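Local structure of IWS1 (Encephalitozoon cuniculi, 2XPP) at residues G61-I66 with V102-G107; A52-L57 with K92-H97. The protein probably acts as a transcription factor in RNA polymerase II transcription and may work at both the recruitment and post-recruitment steps of TBP. All coordinates share one frame; numbering follows the deposited sequence.

Interaction 1 of 2, residues G61-I66 with V102-G107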
loop_
_atom_site.group_PDB
_atom_site.type_symbol
_atom_site.label_atom_id
_atom_site.label_comp_id
_atom_site.label_asym_id
_atom_site.label_seq_id
_atom_site.Cartn_x
_atom_site.Cartn_y
_atom_site.Cartn_z
ATOM N N GLY A 61 1.104 6.492 -10.324
ATOM C CA GLY A 61 1.684 6.385 -8.953
ATOM C C GLY A 61 0.671 6.070 -7.870
ATOM O O GLY A 61 0.860 6.421 -6.695
ATOM N N ILE A 62 -0.391 5.341 -8.231
ATOM C CA ILE A 62 -1.444 5.074 -7.248
ATOM C C ILE A 62 -0.884 4.236 -6.078
ATOM O O ILE A 62 -1.503 4.190 -4.989
ATOM C CB ILE A 62 -2.697 4.371 -7.871
ATOM C CG1 ILE A 62 -3.950 4.523 -6.982
ATOM C CG2 ILE A 62 -2.414 2.881 -8.084
ATOM C CD1 ILE A 62 -4.405 5.957 -6.813
ATOM N N LEU A 63 0.223 3.524 -6.290
ATOM C CA LEU A 63 0.795 2.769 -5.192
ATOM C C LEU A 63 1.201 3.660 -4.036
ATOM O O LEU A 63 1.215 3.184 -2.879
ATOM C CB LEU A 63 1.971 1.832 -5.608
ATOM C CG LEU A 63 1.520 0.742 -6.562
ATOM C CD1 LEU A 63 2.748 -0.042 -7.070
ATOM C CD2 LEU A 63 0.490 -0.241 -5.955
ATOM N N ASP A 64 1.540 4.924 -4.320
ATOM C CA ASP A 64 1.863 5.902 -3.253
ATOM C C ASP A 64 0.665 6.105 -2.330
ATOM O O ASP A 64 0.840 6.152 -1.088
ATOM C CB ASP A 64 2.239 7.277 -3.847
ATOM C CG ASP A 64 3.536 7.268 -4.647
ATOM O OD1 ASP A 64 4.218 6.227 -4.790
ATOM O OD2 ASP A 64 3.873 8.353 -5.159
ATOM N N GLU A 65 -0.541 6.242 -2.899
ATOM C CA GLU A 65 -1.762 6.496 -2.091
ATOM C C GLU A 65 -2.177 5.218 -1.368
ATOM O O GLU A 65 -2.595 5.264 -0.203
ATOM C CB GLU A 65 -2.938 6.985 -2.959
ATOM C CG GLU A 65 -2.769 8.485 -3.292
ATOM C CD GLU A 65 -1.550 8.764 -4.153
ATOM O OE1 GLU A 65 -1.272 8.015 -5.133
ATOM O OE2 GLU A 65 -0.845 9.748 -3.863
ATOM N N ILE A 66 -2.043 4.071 -2.051
ATOM C CA ILE A 66 -2.367 2.794 -1.389
ATOM C C ILE A 66 -1.449 2.598 -0.160
ATOM O O ILE A 66 -1.934 2.280 0.950
ATOM C CB ILE A 66 -2.316 1.611 -2.337
ATOM C CG1 ILE A 66 -3.484 1.742 -3.340
ATOM C CG2 ILE A 66 -2.487 0.291 -1.534
ATOM C CD1 ILE A 66 -3.325 0.721 -4.552
ATOM N N VAL A 102 9.924 0.088 -6.636
ATOM C CA VAL A 102 11.061 0.939 -6.238
ATOM C C VAL A 102 10.568 2.363 -6.035
ATOM O O VAL A 102 10.852 2.983 -4.982
ATOM C CB VAL A 102 12.202 0.836 -7.223
ATOM C CG1 VAL A 102 13.307 1.874 -6.933
ATOM C CG2 VAL A 102 12.776 -0.585 -7.179
ATOM N N THR A 103 9.760 2.867 -6.967
ATOM C CA THR A 103 9.324 4.276 -6.871
ATOM C C THR A 103 8.327 4.597 -5.756
ATOM O O THR A 103 8.346 5.706 -5.177
ATOM C CB THR A 103 8.795 4.808 -8.209
ATOM O OG1 THR A 103 7.565 4.158 -8.498
ATOM C CG2 THR A 103 9.800 4.565 -9.338
ATOM N N SER A 104 7.461 3.629 -5.461
ATOM C CA SER A 104 6.424 3.785 -4.462
ATOM C C SER A 104 6.837 3.439 -3.056
ATOM O O SER A 104 6.335 4.076 -2.126
ATOM C CB SER A 104 5.144 2.972 -4.782
ATOM O OG SER A 104 5.360 1.561 -4.563
ATOM N N GLY A 105 7.720 2.443 -2.880
ATOM C CA GLY A 105 8.023 1.922 -1.511
ATOM C C GLY A 105 6.898 1.184 -0.820
ATOM O O GLY A 105 6.948 0.910 0.393
ATOM N N VAL A 106 5.874 0.825 -1.592
ATOM C CA VAL A 106 4.726 0.103 -0.989
ATOM C C VAL A 106 5.151 -1.248 -0.408
ATOM O O VAL A 106 4.528 -1.725 0.556
ATOM C CB VAL A 106 3.525 0.001 -1.980
ATOM C CG1 VAL A 106 3.825 -0.942 -3.139
ATOM C CG2 VAL A 106 2.243 -0.484 -1.237
ATOM N N GLY A 107 6.209 -1.862 -0.975
ATOM C CA GLY A 107 6.762 -3.056 -0.380
ATOM C C GLY A 107 7.134 -2.909 1.094
ATOM O O GLY A 107 7.047 -3.893 1.850
HETATM O O HOH W 1 5.253 5.746 -7.429
HETATM O O HOH W 2 5.328 6.451 -1.768
#

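Interaction 2 of 2, residues A52-L57 with K92-H97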
loop_
_atom_site.group_PDB
_atom_site.type_symbol
_atom_site.label_atom_id
_atom_site.label_comp_id
_atom_site.label_asym_id
_atom_site.label_seq_id
_atom_site.Cartn_x
_atom_site.Cartn_y
_atom_site.Cartn_z
ATOM N N ALA A 52 -9.389 -2.188 -16.683
ATOM C CA ALA A 52 -9.208 -1.187 -17.751
ATOM C C ALA A 52 -8.436 0.023 -17.197
ATOM O O ALA A 52 -7.693 0.673 -17.942
ATOM C CB ALA A 52 -10.519 -0.737 -18.293
ATOM N N LEU A 53 -8.613 0.309 -15.914
ATOM C CA LEU A 53 -7.918 1.459 -15.289
ATOM C C LEU A 53 -6.517 1.127 -14.777
ATOM O O LEU A 53 -5.720 2.026 -14.427
ATOM C CB LEU A 53 -8.713 2.008 -14.117
ATOM C CG LEU A 53 -9.987 2.803 -14.323
ATOM C CD1 LEU A 53 -10.457 3.221 -12.931
ATOM C CD2 LEU A 53 -9.721 4.016 -15.188
ATOM N N GLN A 54 -6.208 -0.166 -14.705
ATOM C CA GLN A 54 -5.064 -0.597 -13.891
ATOM C C GLN A 54 -3.733 0.010 -14.286
ATOM O O GLN A 54 -2.965 0.506 -13.423
ATOM C CB GLN A 54 -4.935 -2.129 -13.874
ATOM C CG GLN A 54 -3.847 -2.581 -12.890
ATOM C CD GLN A 54 -3.911 -4.064 -12.607
ATOM O OE1 GLN A 54 -3.036 -4.814 -13.062
ATOM N NE2 GLN A 54 -4.991 -4.515 -11.901
ATOM N N GLU A 55 -3.412 -0.066 -15.570
ATOM C CA GLU A 55 -2.120 0.438 -16.003
ATOM C C GLU A 55 -1.988 1.934 -15.806
ATOM O O GLU A 55 -0.922 2.397 -15.453
ATOM C CB GLU A 55 -1.864 0.124 -17.461
ATOM C CG GLU A 55 -1.351 -1.292 -17.699
ATOM C CD GLU A 55 -0.076 -1.612 -16.891
ATOM O OE1 GLU A 55 1.004 -1.042 -17.160
ATOM O OE2 GLU A 55 -0.175 -2.442 -15.985
ATOM N N SER A 56 -3.060 2.676 -16.088
ATOM C CA SER A 56 -3.058 4.126 -15.886
ATOM C C SER A 56 -2.873 4.452 -14.422
ATOM O O SER A 56 -2.101 5.345 -14.070
ATOM C CB SER A 56 -4.360 4.764 -16.352
ATOM O OG SER A 56 -4.493 4.668 -17.744
ATOM N N LEU A 57 -3.568 3.717 -13.540
ATOM C CA LEU A 57 -3.420 3.918 -12.111
ATOM C C LEU A 57 -1.957 3.680 -11.665
ATOM O O LEU A 57 -1.394 4.487 -10.905
ATOM C CB LEU A 57 -4.413 3.032 -11.335
ATOM C CG LEU A 57 -5.876 3.441 -11.408
ATOM C CD1 LEU A 57 -6.701 2.294 -10.860
ATOM C CD2 LEU A 57 -6.142 4.718 -10.613
ATOM N N LYS A 92 -2.994 -7.489 -4.533
ATOM C CA LYS A 92 -2.772 -8.853 -5.012
ATOM C C LYS A 92 -3.200 -8.981 -6.475
ATOM O O LYS A 92 -2.653 -9.825 -7.246
ATOM C CB LYS A 92 -3.582 -9.861 -4.170
ATOM C CG LYS A 92 -3.380 -11.260 -4.562
ATOM C CD LYS A 92 -4.030 -12.130 -3.502
ATOM C CE LYS A 92 -4.757 -13.298 -4.098
ATOM N NZ LYS A 92 -5.357 -14.086 -2.975
ATOM N N THR A 93 -4.167 -8.150 -6.865
ATOM C CA THR A 93 -4.764 -8.227 -8.200
ATOM C C THR A 93 -4.000 -7.428 -9.254
ATOM O O THR A 93 -4.313 -7.548 -10.443
ATOM C CB THR A 93 -6.252 -7.749 -8.260
ATOM O OG1 THR A 93 -6.335 -6.327 -8.139
ATOM C CG2 THR A 93 -7.139 -8.436 -7.191
ATOM N N MET A 94 -3.054 -6.606 -8.827
ATOM C CA MET A 94 -2.361 -5.682 -9.744
ATOM C C MET A 94 -1.077 -6.249 -10.342
ATOM O O MET A 94 -0.326 -6.972 -9.651
ATOM C CB MET A 94 -2.052 -4.377 -8.987
ATOM C CG MET A 94 -3.303 -3.598 -8.749
ATOM S SD MET A 94 -2.920 -2.197 -7.693
ATOM C CE MET A 94 -4.236 -1.093 -8.148
ATOM N N LYS A 95 -0.813 -5.935 -11.628
ATOM C CA LYS A 95 0.402 -6.415 -12.285
ATOM C C LYS A 95 1.564 -5.462 -11.928
ATOM O O LYS A 95 1.972 -4.634 -12.740
ATOM C CB LYS A 95 0.220 -6.515 -13.807
ATOM C CG LYS A 95 -0.781 -7.588 -14.188
ATOM C CD LYS A 95 -0.888 -7.826 -15.681
ATOM C CE LYS A 95 -1.995 -8.838 -15.983
ATOM N NZ LYS A 95 -2.196 -9.140 -17.465
ATOM N N ILE A 96 2.097 -5.672 -10.727
ATOM C CA ILE A 96 3.116 -4.812 -10.104
ATOM C C ILE A 96 4.520 -5.322 -10.385
ATOM O O ILE A 96 4.836 -6.496 -10.127
ATOM C CB ILE A 96 2.808 -4.667 -8.610
ATOM C CG1 ILE A 96 1.521 -3.831 -8.423
ATOM C CG2 ILE A 96 3.957 -4.029 -7.886
ATOM C CD1 ILE A 96 0.952 -3.877 -6.970
ATOM N N HIS A 97 5.362 -4.447 -10.912
ATOM C CA HIS A 97 6.671 -4.860 -11.353
ATOM C C HIS A 97 7.720 -4.068 -10.595
ATOM O O HIS A 97 7.396 -3.153 -9.833
ATOM C CB HIS A 97 6.824 -4.702 -12.882
ATOM C CG HIS A 97 5.826 -5.509 -13.677
ATOM N ND1 HIS A 97 5.435 -6.786 -13.321
ATOM C CD2 HIS A 97 5.118 -5.200 -14.789
ATOM C CE1 HIS A 97 4.545 -7.235 -14.191
ATOM N NE2 HIS A 97 4.338 -6.293 -15.095
HETATM O O HOH W 3 -4.215 -7.584 -13.633
HETATM O O HOH W 4 1.976 -3.569 -15.197
#

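Interaction 1 of 2, residues G61-I66 with V102-G107
Leu63 and Asp64, in the first turn of helix 62-70, pack against Ser104 and Val106 at the break between helices 98-104 and 106-115, within the all-helical bundle of the TFIIS N-terminal family. Apolar contact forms the buried side. Leu63 CB meets Ser104 CB at 3.5 Å, tighter than usual for two carbons; the CA atoms of Asp64 and Ser104 are 5.2 Å apart. Leu63 and Val106 cross obliquely, Val106 CG1 standing 4.2 Å from both Leu63 CB and CD1. Leu91 of helix 81-92 and Leu58 of helix 54-59 also touch the Leu63 side chain.

Polar contact across the gap runs through water. Asp64 OD1 lies 3.3 Å from Ser104 CA and accepts from two waters: one also hydrogen-bonds Thr103 OG1, while the other, held only weakly by Asp64 OD1, donates to Ser104 O. The carboxylate is thus tied to the end of helix 98-104 through water, with no direct hydrogen bond to that segment. Lys67 NZ bonds Ser104 O as well.

The chain turns at Gly105, which has positive phi. Ser104 OG, set between the backbone N and the carbonyl carbon (chi1 73°), bonds His100 O and closes an ST turn by accepting from Val106 N at 3.1 Å, with an N-H...O angle of 165°.

Interaction 2 of 2, residues A52-L57 with K92-H97
Gln54 of helix 54-59 reaches across to the loop 92-97 and lays its amide against the backbone of Thr93, Met94 and Lys95. Its CB points toward the loop, and CG stands anti to the backbone N (chi1 -173°). The chain stays extended at the next bond, which carries CD to 3.6 Å from Met94 CA. From CD the two amide atoms part. OE1 accepts from Lys95 N at 2.9 Å with an N-H...O angle of 161°; the donor lies well above the plane of the carbonyl, 51° out of it. The same oxygen sits 3.7 Å from both CB and CG of Lys95, whose extended chain then leads away from the helix. NE2 gives a weak hydrogen bond to Thr93 O and lies 3.7 Å from Met94 CG.

The loop bridged in this way joins helix 81-92 to helix 98-104 in the TFIIS-like helical bundle, and a single glutamine amide engages backbone groups of two of its residues, N-H and C=O, two positions apart. At Lys95 the loop makes an inverse gamma turn, with a weak bond from Ile96 N to Met94 O. Thr93 turns its OG1 to Val90 O, back in the preceding helix, while Met94 and Ile96 pack on Ile66 and Leu63 of helix 62-70.

Water reinforces the contact in two places. One molecule donates to Gln54 OE1 and to Thr93 O, so that this amide oxygen accepts from both a backbone N-H and a water. Farther along the helix, exposed Glu55 makes no direct hydrogen bond to the loop: a second water donates to Glu55 OE2 at 2.6 Å and to Lys95 O at 2.7 Å.

Overall arrangement
Interaction 1 is the more buried and the nearer to the centre of the chain; interaction 2 lies farther out and mixes buried Gln54 and Met94 with exposed Glu55 and Lys95. Interaction 2 sets helix 54-59 against the loop after helix 81-92, interaction 1 sets the next helix, 62-70, against the junction of helices 98-104 and 106-115, and their segments alternate along the sequence. Their chemistry differs accordingly: carbon packing with a watered edge in 61-66/102-107, direct side-chain-to-backbone hydrogen bonding plus water in 52-57/92-97. The two meet where Leu63 CD2 packs on Ile96 CD1 at 3.8 Å, Ile66 touches Met94, and Ile62 N probably bonds Leu57 O in the Schellman motif at Gly61.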